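Local atomic coordinates of putative uncharacterized protein (Mycobacterium avium, PDB entry 2Z6V), a protein that probably transfers a sulfuryl group from the donor PAPS to an acceptor, as a member of the sulfotransferase family, although its substrate is not established. Residues 233-236 against 237-240; 221-224 against 225-228; 366-369 against 370-374. One frame throughout, in Å; residues are numbered along the deposited sequence.

Contact 1: 233-236 against 237-240; sequences YLQV and LQST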
loop_
_atom_site.group_PDB
_atom_site.type_symbol
_atom_site.label_atom_id
_atom_site.label_comp_id
_atom_site.label_asym_id
_atom_site.label_seq_id
_atom_site.Cartn_x
_atom_site.Cartn_y
_atom_site.Cartn_z
ATOM N N TYR A 233 9.368 9.513 7.918
ATOM C CA TYR A 233 8.050 9.261 8.464
ATOM C C TYR A 233 8.184 8.205 9.559
ATOM O O TYR A 233 7.706 8.397 10.679
ATOM C CB TYR A 233 7.134 8.727 7.369
ATOM C CG TYR A 233 5.667 9.007 7.561
ATOM C CD1 TYR A 233 5.061 10.087 6.912
ATOM C CD2 TYR A 233 4.867 8.166 8.331
ATOM C CE1 TYR A 233 3.684 10.322 7.015
ATOM C CE2 TYR A 233 3.485 8.384 8.446
ATOM C CZ TYR A 233 2.900 9.464 7.781
ATOM O OH TYR A 233 1.544 9.688 7.862
ATOM N N LEU A 234 8.829 7.090 9.232
ATOM C CA LEU A 234 9.003 6.020 10.205
ATOM C C LEU A 234 9.828 6.474 11.408
ATOM O O LEU A 234 9.576 6.044 12.534
ATOM C CB LEU A 234 9.647 4.801 9.541
ATOM C CG LEU A 234 8.784 4.191 8.430
ATOM C CD1 LEU A 234 9.517 3.030 7.799
ATOM C CD2 LEU A 234 7.457 3.725 9.007
ATOM N N GLN A 235 10.796 7.358 11.188
ATOM C CA GLN A 235 11.606 7.842 12.303
ATOM C C GLN A 235 10.769 8.692 13.262
ATOM O O GLN A 235 11.052 8.749 14.459
ATOM C CB GLN A 235 12.811 8.635 11.784
ATOM C CG GLN A 235 13.856 7.758 11.113
ATOM C CD GLN A 235 14.907 8.560 10.397
ATOM O OE1 GLN A 235 14.596 9.348 9.504
ATOM N NE2 GLN A 235 16.165 8.367 10.780
ATOM N N VAL A 236 9.735 9.344 12.735
ATOM C CA VAL A 236 8.858 10.153 13.569
ATOM C C VAL A 236 7.954 9.243 14.409
ATOM O O VAL A 236 7.694 9.515 15.585
ATOM C CB VAL A 236 7.967 11.092 12.720
ATOM C CG1 VAL A 236 6.932 11.776 13.615
ATOM C CG2 VAL A 236 8.830 12.123 12.005
ATOM N N LEU A 237 7.471 8.163 13.806
ATOM C CA LEU A 237 6.610 7.245 14.533
ATOM C C LEU A 237 7.411 6.459 15.580
ATOM O O LEU A 237 6.888 6.152 16.657
ATOM C CB LEU A 237 5.907 6.297 13.558
ATOM C CG LEU A 237 4.939 6.945 12.552
ATOM C CD1 LEU A 237 4.423 5.882 11.571
ATOM C CD2 LEU A 237 3.764 7.598 13.285
ATOM N N GLN A 238 8.675 6.151 15.273
ATOM C CA GLN A 238 9.554 5.411 16.197
ATOM C C GLN A 238 9.890 6.202 17.443
ATOM O O GLN A 238 10.040 5.628 18.523
ATOM C CB GLN A 238 10.915 5.096 15.578
ATOM C CG GLN A 238 10.977 4.041 14.539
ATOM C CD GLN A 238 12.412 3.795 14.132
ATOM O OE1 GLN A 238 13.189 4.739 13.985
ATOM N NE2 GLN A 238 12.776 2.523 13.950
ATOM N N SER A 239 10.056 7.513 17.269
ATOM C CA SER A 239 10.451 8.381 18.366
ATOM C C SER A 239 9.612 8.238 19.625
ATOM O O SER A 239 10.120 8.458 20.720
ATOM C CB SER A 239 10.504 9.855 17.910
ATOM O OG SER A 239 9.222 10.448 17.825
ATOM N N THR A 240 8.342 7.868 19.494
ATOM C CA THR A 240 7.512 7.696 20.684
ATOM C C THR A 240 7.078 6.248 20.884
ATOM O O THR A 240 6.649 5.870 21.969
ATOM C CB THR A 240 6.253 8.601 20.649
ATOM O OG1 THR A 240 5.599 8.474 19.379
ATOM C CG2 THR A 240 6.637 10.059 20.890
#
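The hydroxyl of S239 donates to a backbone carbonyl one turn back, S239 OG to V236 O at 2.9 Å. It reaches that oxygen because chi1 of 78° puts OG between the backbone N and the carbonyl carbon, folded back against the helix; the C=O...OG angle is 135°. Three backbone i to i+4 bonds step along the same turn: L237 N to Y233 O at 3.1 Å, Q238 N to L234 O at 2.9 Å and S239 N to Q235 O at 3.2 Å.

Apolar contact follows. L237 CD1 comes to the edge of the Y233 ring, near its plane, with CD2 of Y233 4.0 Å away; the same ring lies beside V90 of helix 70-96. The extended chain of Q238 runs past the carbonyl of L234 toward W245 of strand 244-248. L234 and L237 also lie against W245, while V236 turns to Y93 and I94 of helix 70-96. The phenol oxygen of Y233 is held by Q139 O and the amide nitrogen of Q235 by A103 O.

The chemistry is that of a largely buried last stretch of helix 224-238: leucine and valine fill the interfaces, backbone carbonyls take the tyrosine hydroxyl and the Q235 amide nitrogen, and S239 supplies V236 O with a side-chain donor.

Contact 2: 221-224 against 225-228; sequences ADMS and STYE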
loop_
_atom_site.group_PDB
_atom_site.type_symbol
_atom_site.label_atom_id
_atom_site.label_comp_id
_atom_site.label_asym_id
_atom_site.label_seq_id
_atom_site.Cartn_x
_atom_site.Cartn_y
_atom_site.Cartn_z
ATOM N N ALA A 221 9.324 8.688 -12.978
ATOM C CA ALA A 221 9.458 9.165 -11.609
ATOM C C ALA A 221 10.701 8.658 -10.881
ATOM O O ALA A 221 11.028 7.467 -10.913
ATOM C CB ALA A 221 8.208 8.804 -10.811
ATOM N N ASP A 222 11.399 9.586 -10.236
ATOM C CA ASP A 222 12.575 9.251 -9.452
ATOM C C ASP A 222 11.958 8.904 -8.111
ATOM O O ASP A 222 11.376 9.766 -7.455
ATOM C CB ASP A 222 13.476 10.470 -9.305
ATOM C CG ASP A 222 14.740 10.167 -8.532
ATOM O OD1 ASP A 222 14.651 9.544 -7.453
ATOM O OD2 ASP A 222 15.825 10.563 -9.003
ATOM N N MET A 223 12.081 7.654 -7.691
ATOM C CA MET A 223 11.464 7.241 -6.440
ATOM C C MET A 223 12.243 7.511 -5.149
ATOM O O MET A 223 11.756 7.221 -4.052
ATOM C CB MET A 223 11.100 5.759 -6.533
ATOM C CG MET A 223 10.114 5.436 -7.661
ATOM S SD MET A 223 8.525 6.302 -7.504
ATOM C CE MET A 223 7.939 5.618 -5.950
ATOM N N SER A 224 13.430 8.095 -5.266
ATOM C CA SER A 224 14.244 8.359 -4.088
ATOM C C SER A 224 13.601 9.312 -3.081
ATOM O O SER A 224 13.630 9.055 -1.877
ATOM C CB SER A 224 15.635 8.878 -4.498
ATOM O OG SER A 224 15.571 10.165 -5.087
ATOM N N SER A 225 13.027 10.411 -3.557
ATOM C CA SER A 225 12.394 11.360 -2.646
ATOM C C SER A 225 11.343 10.655 -1.788
ATOM O O SER A 225 11.206 10.928 -0.594
ATOM C CB SER A 225 11.728 12.495 -3.432
ATOM O OG SER A 225 10.736 12.003 -4.324
ATOM N N THR A 226 10.615 9.733 -2.410
ATOM C CA THR A 226 9.556 8.996 -1.740
ATOM C C THR A 226 10.056 8.058 -0.647
ATOM O O THR A 226 9.576 8.104 0.490
ATOM C CB THR A 226 8.751 8.177 -2.751
ATOM O OG1 THR A 226 8.375 9.021 -3.851
ATOM C CG2 THR A 226 7.515 7.595 -2.083
ATOM N N TYR A 227 11.011 7.200 -0.984
ATOM C CA TYR A 227 11.527 6.286 0.017
ATOM C C TYR A 227 12.256 7.037 1.113
ATOM O O TYR A 227 12.210 6.634 2.276
ATOM C CB TYR A 227 12.420 5.214 -0.619
ATOM C CG TYR A 227 11.606 4.094 -1.220
ATOM C CD1 TYR A 227 11.096 4.194 -2.510
ATOM C CD2 TYR A 227 11.250 2.981 -0.454
ATOM C CE1 TYR A 227 10.239 3.214 -3.024
ATOM C CE2 TYR A 227 10.398 2.000 -0.952
ATOM C CZ TYR A 227 9.892 2.124 -2.235
ATOM O OH TYR A 227 9.022 1.174 -2.726
ATOM N N GLU A 228 12.902 8.143 0.757
ATOM C CA GLU A 228 13.609 8.934 1.756
ATOM C C GLU A 228 12.583 9.547 2.686
ATOM O O GLU A 228 12.836 9.716 3.881
ATOM C CB GLU A 228 14.439 10.024 1.089
ATOM C CG GLU A 228 15.814 9.556 0.647
ATOM C CD GLU A 228 16.380 10.416 -0.458
ATOM O OE1 GLU A 228 16.216 11.656 -0.370
ATOM O OE2 GLU A 228 16.988 9.853 -1.404
#
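D222 and S225 come closest where the carbonyl oxygen D222 O stands 3.9 Å from S225 OG; both atoms are hydrogen-bonded to K200 NZ, which bridges them. The carboxylate of D222 reaches forward to S224. Its OD1 accepts from S224 N at 2.9 Å, nearly along the C-O axis, and from S224 OG at 2.6 Å, met from above the carboxylate plane. Two donors from one residue thus hold a single oxygen. The first is a capping bond to a backbone N-H at the start of helix 224-238, where the helix dipole would probably favour a negative charge.

M223 follows, with its chain bent at both chi2 (-60°) and chi3 (-62°). This curl brings CE alongside T226, 4.0 Å from T226 OG1, the two side chains pointing the same way. The carbonyl of M223 receives Y227 N in a nearly straight bond (N-H...O 169°), and the same oxygen lies in the plane of the Y227 ring at its edge, 3.5 Å from CD1.

S224 closes the segment. Its carbonyl accepts from E228 N at 2.9 Å, and the extended side chain of E228 runs back beside S224, its OE2 near S224 CB. E228 OE2 remains 6.5 Å from D222 OD1, a separation that would probably leave any repulsion between the carboxylates modest.

On the buried side of this N-terminal turn M223 touches L217 of helix 212-219, M223 and Y227 both pack on A258 of helix 256-262, and Y227 also reaches L259 and V262. The Y227 hydroxyl is hydrogen-bonded to H252 ND1, while D198 OD2 pairs with the hydroxyls of S225 and T226, fastening the helix start to the loop after helix 192-195.

Contact 3: 366-369 against 370-374; sequences MRNW and LAHHP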
loop_
_atom_site.group_PDB
_atom_site.type_symbol
_atom_site.label_atom_id
_atom_site.label_comp_id
_atom_site.label_asym_id
_atom_site.label_seq_id
_atom_site.Cartn_x
_atom_site.Cartn_y
_atom_site.Cartn_z
ATOM N N MET A 366 -0.379 -15.043 18.128
ATOM C CA MET A 366 -0.589 -15.371 16.728
ATOM C C MET A 366 -1.677 -16.430 16.588
ATOM O O MET A 366 -2.523 -16.346 15.697
ATOM C CB MET A 366 0.703 -15.880 16.095
ATOM C CG MET A 366 1.845 -14.903 16.172
ATOM S SD MET A 366 3.175 -15.402 15.090
ATOM C CE MET A 366 4.109 -13.882 14.947
ATOM N N ARG A 367 -1.642 -17.426 17.470
ATOM C CA ARG A 367 -2.627 -18.505 17.458
ATOM C C ARG A 367 -3.997 -17.979 17.852
ATOM O O ARG A 367 -5.015 -18.374 17.283
ATOM C CB ARG A 367 -2.199 -19.611 18.418
ATOM C CG ARG A 367 -1.342 -20.671 17.772
ATOM C CD ARG A 367 -0.584 -21.458 18.815
ATOM N NE ARG A 367 0.076 -22.624 18.238
ATOM C CZ ARG A 367 1.079 -23.273 18.822
ATOM N NH1 ARG A 367 1.540 -22.856 19.997
ATOM N NH2 ARG A 367 1.610 -24.345 18.240
ATOM N N ASN A 368 -4.013 -17.082 18.830
ATOM C CA ASN A 368 -5.261 -16.494 19.277
ATOM C C ASN A 368 -5.884 -15.673 18.156
ATOM O O ASN A 368 -7.111 -15.633 18.018
ATOM C CB ASN A 368 -5.028 -15.601 20.491
ATOM C CG ASN A 368 -6.198 -14.677 20.755
ATOM O OD1 ASN A 368 -7.328 -15.126 20.939
ATOM N ND2 ASN A 368 -5.934 -13.372 20.763
ATOM N N TRP A 369 -5.042 -15.018 17.358
ATOM C CA TRP A 369 -5.537 -14.208 16.258
ATOM C C TRP A 369 -6.162 -15.095 15.189
ATOM O O TRP A 369 -7.273 -14.834 14.737
ATOM C CB TRP A 369 -4.408 -13.379 15.636
ATOM C CG TRP A 369 -4.919 -12.323 14.701
ATOM C CD1 TRP A 369 -5.340 -11.065 15.034
ATOM C CD2 TRP A 369 -5.180 -12.474 13.302
ATOM N NE1 TRP A 369 -5.856 -10.428 13.931
ATOM C CE2 TRP A 369 -5.771 -11.270 12.854
ATOM C CE3 TRP A 369 -4.977 -13.513 12.383
ATOM C CZ2 TRP A 369 -6.163 -11.075 11.526
ATOM C CZ3 TRP A 369 -5.366 -13.323 11.060
ATOM C CH2 TRP A 369 -5.954 -12.110 10.644
ATOM N N LEU A 370 -5.451 -16.145 14.788
ATOM C CA LEU A 370 -5.943 -17.065 13.762
ATOM C C LEU A 370 -7.250 -17.750 14.153
ATOM O O LEU A 370 -8.113 -18.004 13.307
ATOM C CB LEU A 370 -4.894 -18.139 13.471
ATOM C CG LEU A 370 -3.665 -17.719 12.672
ATOM C CD1 LEU A 370 -2.574 -18.775 12.802
ATOM C CD2 LEU A 370 -4.068 -17.508 11.217
ATOM N N ALA A 371 -7.383 -18.058 15.438
ATOM C CA ALA A 371 -8.573 -18.719 15.947
ATOM C C ALA A 371 -9.788 -17.824 15.766
ATOM O O ALA A 371 -10.881 -18.300 15.455
ATOM C CB ALA A 371 -8.389 -19.052 17.417
ATOM N N HIS A 372 -9.587 -16.523 15.958
ATOM C CA HIS A 372 -10.671 -15.556 15.840
ATOM C C HIS A 372 -10.813 -14.965 14.445
ATOM O O HIS A 372 -11.651 -14.099 14.217
ATOM C CB HIS A 372 -10.473 -14.439 16.864
ATOM C CG HIS A 372 -10.535 -14.911 18.283
ATOM N ND1 HIS A 372 -10.342 -14.069 19.358
ATOM C CD2 HIS A 372 -10.780 -16.138 18.805
ATOM C CE1 HIS A 372 -10.465 -14.756 20.480
ATOM N NE2 HIS A 372 -10.731 -16.014 20.172
ATOM N N HIS A 373 -9.996 -15.429 13.510
ATOM C CA HIS A 373 -10.081 -14.922 12.151
ATOM C C HIS A 373 -9.905 -16.036 11.130
ATOM O O HIS A 373 -8.865 -16.144 10.477
ATOM C CB HIS A 373 -9.038 -13.824 11.919
ATOM C CG HIS A 373 -9.206 -12.632 12.810
ATOM N ND1 HIS A 373 -8.670 -12.567 14.078
ATOM C CD2 HIS A 373 -9.867 -11.465 12.622
ATOM C CE1 HIS A 373 -8.991 -11.412 14.633
ATOM N NE2 HIS A 373 -9.718 -10.725 13.770
ATOM N N PRO A 374 -10.930 -16.886 10.979
ATOM C CA PRO A 374 -10.835 -17.981 10.012
ATOM C C PRO A 374 -10.507 -17.425 8.633
ATOM O O PRO A 374 -10.915 -16.314 8.286
ATOM C CB PRO A 374 -12.217 -18.627 10.084
ATOM C CG PRO A 374 -13.109 -17.482 10.465
ATOM C CD PRO A 374 -12.293 -16.786 11.527
#
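The carbonyl oxygen of W369 is gripped by H373 ND1 at 2.7 Å and, weakly, by H372 N at 3.1 Å. The imidazole bond is fairly straight (N-H...O 160°), and the oxygen lies in the plane of the H373 ring, which implies that ND1 carries a proton.

The same imidazole lies over the indole of W369 as an offset stack. Its centroid is 3.9 Å from that of the five-membered ring and the planes differ by 11°, while H373 CB sits over the six-membered ring in a CH-pi contact. Since W369 CG is anti to the backbone N (chi1 -168°), the indole swings toward the C-terminal end of the helix, where one histidine can serve both carbonyl and ring. N368 makes a second approach: its OD1 lies over one face of the H372 ring, offset toward the rim, with amide and ring planes 80° apart.

The contact lies at the C-terminal turn of helix 360-371, where the chain passes into a loop. M366, W369 and L370 pack on helix 120-126, whose Y124 ring meets that of W369, and M366 and L370 also meet helix 343-353.

Overall arrangement
Contacts 2 and 1 lie near the start and the end of one helix, 224-238, in that order along the chain; their centres are about 19 Å apart and their nearest atoms about 5 Å. After a short loop the chain enters strand 244-248 of the five-stranded parallel sheet. Contact 3 comes much later, at the C-terminal end of helix 360-371, with its centre about 29 Å from that of contact 1 and about 37 Å from that of contact 2, on the opposite side of the chain's centre from contact 2. None of the three touches another: each is a local contact near a helix terminus within the sulfotransferase-type alpha/beta fold.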